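Local coordinates for FAD-binding PCMH-type domain-containing protein (Gibberella zeae, PDB 6YJO) that binds FAD through two covalent links and, as a member of the oxygen-dependent FAD-linked oxidoreductase family, probably acts as a flavin-dependent oxidoreductase, at residues K92-S96 with D493-N497; L465-V471 with P498-R502. All blocks are in the same frame, centred on the assembly; numbering follows the deposited sequence.

Interaction 1 of 2, residues K92-S96 with D493-N497; sequences KVRVS and DMFWN
A single backbone hydrogen bond and a cation-pi stack dock the C-terminal loop 493-497, of the berberine-like region, against 92-96, which leads into edge strand 95-98 of the small parallel sheet in the FAD-binding domain. Val-95 and Ser-96 are extended. Pair Arg-94 with Met-494 (CA-CA 4.6 Å) and Val-95 with Phe-495 (5.3 Å). The one hydrogen bond between the segments runs from Val-95 N to Met-494 O at 3.0 Å (158°). Phe-495 CA approaches Val-95 O at 3.4 Å in a nearly straight CA-H...O contact. 493-497 has no regular structure; Phe-495 centres an inverse gamma turn. Beside the hydrogen bond, Val-95 CG2 packs on Met-494 CE at 3.5 Å. Arg-94 extends its guanidinium flat over Trp-496 (chi1 t): the planes meet at 9°, and Arg-94 CZ stands 3.3 Å from the centroid of the five-membered ring of Trp-496, 4° off its normal. Glu-112 makes a salt bridge with Arg-94 NH1. Arg-94 thus has its charge met by a carboxylate and its face by an indole.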
loop_
_atom_site.group_PDB
_atom_site.type_symbol
_atom_site.label_atom_id
_atom_site.label_comp_id
_atom_site.label_asym_id
_atom_site.label_seq_id
_atom_site.Cartn_x
_atom_site.Cartn_y
_atom_site.Cartn_z
ATOM N N LYS A 92 -20.241 -15.204 -16.484
ATOM C CA LYS A 92 -20.859 -14.107 -15.735
ATOM C C LYS A 92 -20.395 -14.076 -14.280
ATOM O O LYS A 92 -21.156 -13.713 -13.381
ATOM C CB LYS A 92 -22.388 -14.187 -15.797
ATOM C CG LYS A 92 -23.084 -12.839 -15.581
ATOM C CD LYS A 92 -24.445 -12.980 -14.894
ATOM C CE LYS A 92 -24.371 -12.711 -13.389
ATOM N NZ LYS A 92 -24.754 -13.895 -12.570
ATOM N N VAL A 93 -19.145 -14.465 -14.029
ATOM C CA VAL A 93 -18.548 -14.317 -12.707
ATOM C C VAL A 93 -17.774 -13.009 -12.655
ATOM O O VAL A 93 -17.141 -12.596 -13.634
ATOM C CB VAL A 93 -17.630 -15.508 -12.352
ATOM C CG1 VAL A 93 -18.429 -16.803 -12.244
ATOM C CG2 VAL A 93 -16.476 -15.644 -13.349
ATOM N N ARG A 94 -17.841 -12.346 -11.507
ATOM C CA ARG A 94 -16.878 -11.303 -11.193
ATOM C C ARG A 94 -15.495 -11.925 -11.059
ATOM O O ARG A 94 -15.351 -13.063 -10.604
ATOM C CB ARG A 94 -17.291 -10.589 -9.907
ATOM C CG ARG A 94 -18.509 -9.704 -10.084
ATOM C CD ARG A 94 -19.203 -9.460 -8.768
ATOM N NE ARG A 94 -20.113 -8.323 -8.833
ATOM C CZ ARG A 94 -20.706 -7.786 -7.774
ATOM N NH1 ARG A 94 -20.483 -8.284 -6.567
ATOM N NH2 ARG A 94 -21.521 -6.752 -7.922
ATOM N N VAL A 95 -14.474 -11.188 -11.480
ATOM C CA VAL A 95 -13.105 -11.685 -11.502
ATOM C C VAL A 95 -12.216 -10.712 -10.742
ATOM O O VAL A 95 -12.390 -9.493 -10.835
ATOM C CB VAL A 95 -12.587 -11.870 -12.943
ATOM C CG1 VAL A 95 -11.183 -12.454 -12.931
ATOM C CG2 VAL A 95 -13.541 -12.745 -13.743
ATOM N N SER A 96 -11.255 -11.255 -10.004
ATOM C CA SER A 96 -10.391 -10.463 -9.143
ATOM C C SER A 96 -8.990 -11.050 -9.172
ATOM O O SER A 96 -8.817 -12.268 -9.125
ATOM C CB SER A 96 -10.927 -10.425 -7.709
ATOM O OG SER A 96 -11.904 -9.408 -7.565
ATOM N N ASP A 493 -18.951 -4.130 -14.607
ATOM C CA ASP A 493 -18.273 -4.215 -13.316
ATOM C C ASP A 493 -17.818 -5.646 -13.032
ATOM O O ASP A 493 -18.064 -6.206 -11.962
ATOM C CB ASP A 493 -19.162 -3.685 -12.189
ATOM C CG ASP A 493 -18.365 -3.268 -10.971
ATOM O OD1 ASP A 493 -17.137 -3.507 -10.946
ATOM O OD2 ASP A 493 -18.964 -2.695 -10.039
ATOM N N MET A 494 -17.140 -6.237 -14.016
ATOM C CA MET A 494 -16.541 -7.553 -13.823
ATOM C C MET A 494 -15.480 -7.517 -12.726
ATOM O O MET A 494 -15.492 -8.343 -11.805
ATOM C CB MET A 494 -15.942 -8.040 -15.143
ATOM C CG MET A 494 -14.801 -9.024 -14.997
ATOM S SD MET A 494 -14.519 -9.922 -16.530
ATOM C CE MET A 494 -12.824 -10.434 -16.308
ATOM N N PHE A 495 -14.554 -6.566 -12.808
ATOM C CA PHE A 495 -13.486 -6.437 -11.817
ATOM C C PHE A 495 -14.064 -5.713 -10.611
ATOM O O PHE A 495 -13.957 -4.494 -10.471
ATOM C CB PHE A 495 -12.286 -5.708 -12.406
ATOM C CG PHE A 495 -11.786 -6.317 -13.679
ATOM C CD1 PHE A 495 -11.288 -7.609 -13.690
ATOM C CD2 PHE A 495 -11.818 -5.601 -14.866
ATOM C CE1 PHE A 495 -10.830 -8.175 -14.858
ATOM C CE2 PHE A 495 -11.360 -6.163 -16.038
ATOM C CZ PHE A 495 -10.864 -7.451 -16.034
ATOM N N TRP A 496 -14.683 -6.483 -9.727
ATOM C CA TRP A 496 -15.469 -5.951 -8.627
ATOM C C TRP A 496 -14.760 -6.203 -7.304
ATOM O O TRP A 496 -14.103 -7.233 -7.127
ATOM C CB TRP A 496 -16.857 -6.596 -8.606
ATOM C CG TRP A 496 -17.792 -5.992 -7.609
ATOM C CD1 TRP A 496 -18.705 -5.005 -7.836
ATOM C CD2 TRP A 496 -17.910 -6.339 -6.226
ATOM N NE1 TRP A 496 -19.386 -4.715 -6.680
ATOM C CE2 TRP A 496 -18.914 -5.521 -5.676
ATOM C CE3 TRP A 496 -17.263 -7.262 -5.399
ATOM C CZ2 TRP A 496 -19.287 -5.596 -4.336
ATOM C CZ3 TRP A 496 -17.634 -7.337 -4.071
ATOM C CH2 TRP A 496 -18.637 -6.508 -3.551
ATOM N N ASN A 497 -14.885 -5.251 -6.389
ATOM C CA ASN A 497 -14.508 -5.452 -4.998
ATOM C C ASN A 497 -15.342 -4.508 -4.146
ATOM O O ASN A 497 -15.889 -3.523 -4.657
ATOM C CB ASN A 497 -13.007 -5.220 -4.766
ATOM C CG ASN A 497 -12.592 -3.783 -4.988
ATOM O OD1 ASN A 497 -12.730 -2.944 -4.097
ATOM N ND2 ASN A 497 -12.068 -3.492 -6.176
#

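Interaction 2 of 2, residues L465-V471 with P498-R502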
loop_
_atom_site.group_PDB
_atom_site.type_symbol
_atom_site.label_atom_id
_atom_site.label_comp_id
_atom_site.label_asym_id
_atom_site.label_seq_id
_atom_site.Cartn_x
_atom_site.Cartn_y
_atom_site.Cartn_z
ATOM N N LEU A 465 -15.757 0.514 5.756
ATOM C CA LEU A 465 -16.288 1.708 5.112
ATOM C C LEU A 465 -17.275 1.365 4.004
ATOM O O LEU A 465 -17.094 0.388 3.270
ATOM C CB LEU A 465 -15.150 2.552 4.539
ATOM C CG LEU A 465 -14.350 3.343 5.570
ATOM C CD1 LEU A 465 -13.252 4.130 4.889
ATOM C CD2 LEU A 465 -15.265 4.271 6.358
ATOM N N SER A 466 -18.321 2.181 3.890
ATOM C CA SER A 466 -19.225 2.083 2.754
ATOM C C SER A 466 -18.490 2.476 1.480
ATOM O O SER A 466 -17.604 3.334 1.496
ATOM C CB SER A 466 -20.446 2.983 2.960
ATOM O OG SER A 466 -20.076 4.353 2.964
ATOM N N ASN A 467 -18.845 1.819 0.373
ATOM C CA ASN A 467 -18.251 2.163 -0.915
ATOM C C ASN A 467 -18.246 3.671 -1.139
ATOM O O ASN A 467 -17.229 4.239 -1.546
ATOM C CB ASN A 467 -19.002 1.449 -2.042
ATOM C CG ASN A 467 -18.436 1.755 -3.413
ATOM O OD1 ASN A 467 -18.812 2.744 -4.047
ATOM N ND2 ASN A 467 -17.535 0.895 -3.889
ATOM N N GLU A 468 -19.367 4.344 -0.861
ATOM C CA GLU A 468 -19.410 5.792 -1.061
ATOM C C GLU A 468 -18.352 6.498 -0.221
ATOM O O GLU A 468 -17.651 7.386 -0.720
ATOM C CB GLU A 468 -20.809 6.354 -0.756
ATOM C CG GLU A 468 -21.650 5.616 0.293
ATOM C CD GLU A 468 -22.485 6.564 1.159
ATOM O OE1 GLU A 468 -22.737 6.247 2.343
ATOM O OE2 GLU A 468 -22.881 7.634 0.652
ATOM N N GLU A 469 -18.207 6.111 1.049
ATOM C CA GLU A 469 -17.232 6.778 1.909
ATOM C C GLU A 469 -15.810 6.395 1.531
ATOM O O GLU A 469 -14.917 7.252 1.490
ATOM C CB GLU A 469 -17.503 6.435 3.373
ATOM C CG GLU A 469 -16.528 7.065 4.362
ATOM C CD GLU A 469 -16.713 8.566 4.499
ATOM O OE1 GLU A 469 -17.572 9.131 3.782
ATOM O OE2 GLU A 469 -16.005 9.182 5.327
ATOM N N ALA A 470 -15.575 5.112 1.249
ATOM C CA ALA A 470 -14.221 4.656 0.961
ATOM C C ALA A 470 -13.670 5.333 -0.288
ATOM O O ALA A 470 -12.566 5.888 -0.270
ATOM C CB ALA A 470 -14.200 3.137 0.798
ATOM N N VAL A 471 -14.430 5.302 -1.386
ATOM C CA VAL A 471 -13.925 5.879 -2.626
ATOM C C VAL A 471 -13.834 7.398 -2.516
ATOM O O VAL A 471 -12.986 8.022 -3.166
ATOM C CB VAL A 471 -14.794 5.440 -3.825
ATOM C CG1 VAL A 471 -14.779 3.920 -3.964
ATOM C CG2 VAL A 471 -16.227 5.959 -3.707
ATOM N N PRO A 498 -15.474 -4.790 -2.847
ATOM C CA PRO A 498 -16.358 -3.967 -2.003
ATOM C C PRO A 498 -16.138 -2.467 -2.125
ATOM O O PRO A 498 -17.118 -1.712 -2.175
ATOM C CB PRO A 498 -16.041 -4.477 -0.594
ATOM C CG PRO A 498 -15.689 -5.908 -0.807
ATOM C CD PRO A 498 -14.955 -5.959 -2.120
ATOM N N GLN A 499 -14.887 -2.004 -2.177
ATOM C CA GLN A 499 -14.587 -0.579 -2.253
ATOM C C GLN A 499 -14.051 -0.185 -3.624
ATOM O O GLN A 499 -13.277 0.768 -3.748
ATOM C CB GLN A 499 -13.609 -0.194 -1.146
ATOM C CG GLN A 499 -14.272 -0.202 0.219
ATOM C CD GLN A 499 -13.293 -0.180 1.378
ATOM O OE1 GLN A 499 -12.115 0.137 1.215
ATOM N NE2 GLN A 499 -13.784 -0.525 2.565
ATOM N N GLY A 500 -14.486 -0.895 -4.666
ATOM C CA GLY A 500 -14.013 -0.614 -6.002
ATOM C C GLY A 500 -14.747 0.547 -6.641
ATOM O O GLY A 500 -15.801 0.984 -6.181
ATOM N N ILE A 501 -14.159 1.070 -7.716
ATOM C CA ILE A 501 -14.813 2.126 -8.476
ATOM C C ILE A 501 -16.057 1.563 -9.150
ATOM O O ILE A 501 -15.993 0.567 -9.883
ATOM C CB ILE A 501 -13.848 2.729 -9.507
ATOM C CG1 ILE A 501 -12.571 3.245 -8.829
ATOM C CG2 ILE A 501 -14.539 3.839 -10.296
ATOM C CD1 ILE A 501 -12.806 4.207 -7.682
ATOM N N ARG A 502 -17.198 2.202 -8.908
ATOM C CA ARG A 502 -18.465 1.798 -9.506
ATOM C C ARG A 502 -18.681 2.547 -10.815
ATOM O O ARG A 502 -18.496 3.769 -10.855
ATOM C CB ARG A 502 -19.619 2.084 -8.555
ATOM C CG ARG A 502 -19.488 1.392 -7.207
ATOM C CD ARG A 502 -19.762 -0.101 -7.324
ATOM N NE ARG A 502 -19.812 -0.759 -6.015
ATOM C CZ ARG A 502 -18.965 -1.696 -5.593
ATOM N NH1 ARG A 502 -17.972 -2.127 -6.364
ATOM N NH2 ARG A 502 -19.120 -2.216 -4.380
#
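Asn-467 ND2 donates two hydrogen bonds, to Gly-500 O at 2.9 Å (158°) and to Pro-498 O at 3.1 Å (167°), so one amide group bridges two carbonyls of the 498-502 loop. Its chi1 near 180° carries the amide across to them, although its CA-to-CB bond points sideways; the nearest CA pair is Asn-467 with Gln-499, 4.8 Å apart. The same ND2 lies over a face of the Arg-502 guanidinium, 3.4 Å from Arg-502 CZ, while Arg-502 NH1 bonds to Asn-497 O. The C-terminal loop of the berberine-like region packs in this way on the N-terminal turn of helix 467-475, through Asn-467, Ala-470 and Val-471. Ser-466 is the N-cap of that helix: Ser-466 OG accepts from Glu-469 N at 3.2 Å, and the first i to i+4 bond runs from Ala-470 N to Ser-466 O at 2.7 Å. Gln-499 extends along the helix start, its CG 3.4 Å from Ala-470 CB, and its amide is held by Tyr-474 OH and Asp-462 O. Farther along, Val-471 CG1 lies 3.5 Å from Gln-499 O and 4.2 Å from Ile-501 CD1; helix 479-489 continues this apolar packing, with Leu-479 touching Val-471 and Leu-482 touching Ile-501.

Overall arrangement
Interactions 1 and 2 lie about 15 Å apart, centre to centre, on the same side of the chain's centre. Along the chain the order is 92-96, 465-471, 493-497, 498-502, so the segments alternate, and the last two are consecutive parts of one loop following helix 479-489. That loop first meets the edge of the parallel sheet in the FAD-binding domain, then the start of helix 467-475. The contacts touch where Asn-497 O lies 3.0 Å from Arg-502 NH1, a probable hydrogen bond. The side chain of Ser-96 is about 5 Å from the bound FAD, and that of Pro-498 about 8 Å from the side chain of FAD-binding Ser-103, so both contacts lie near the cofactor.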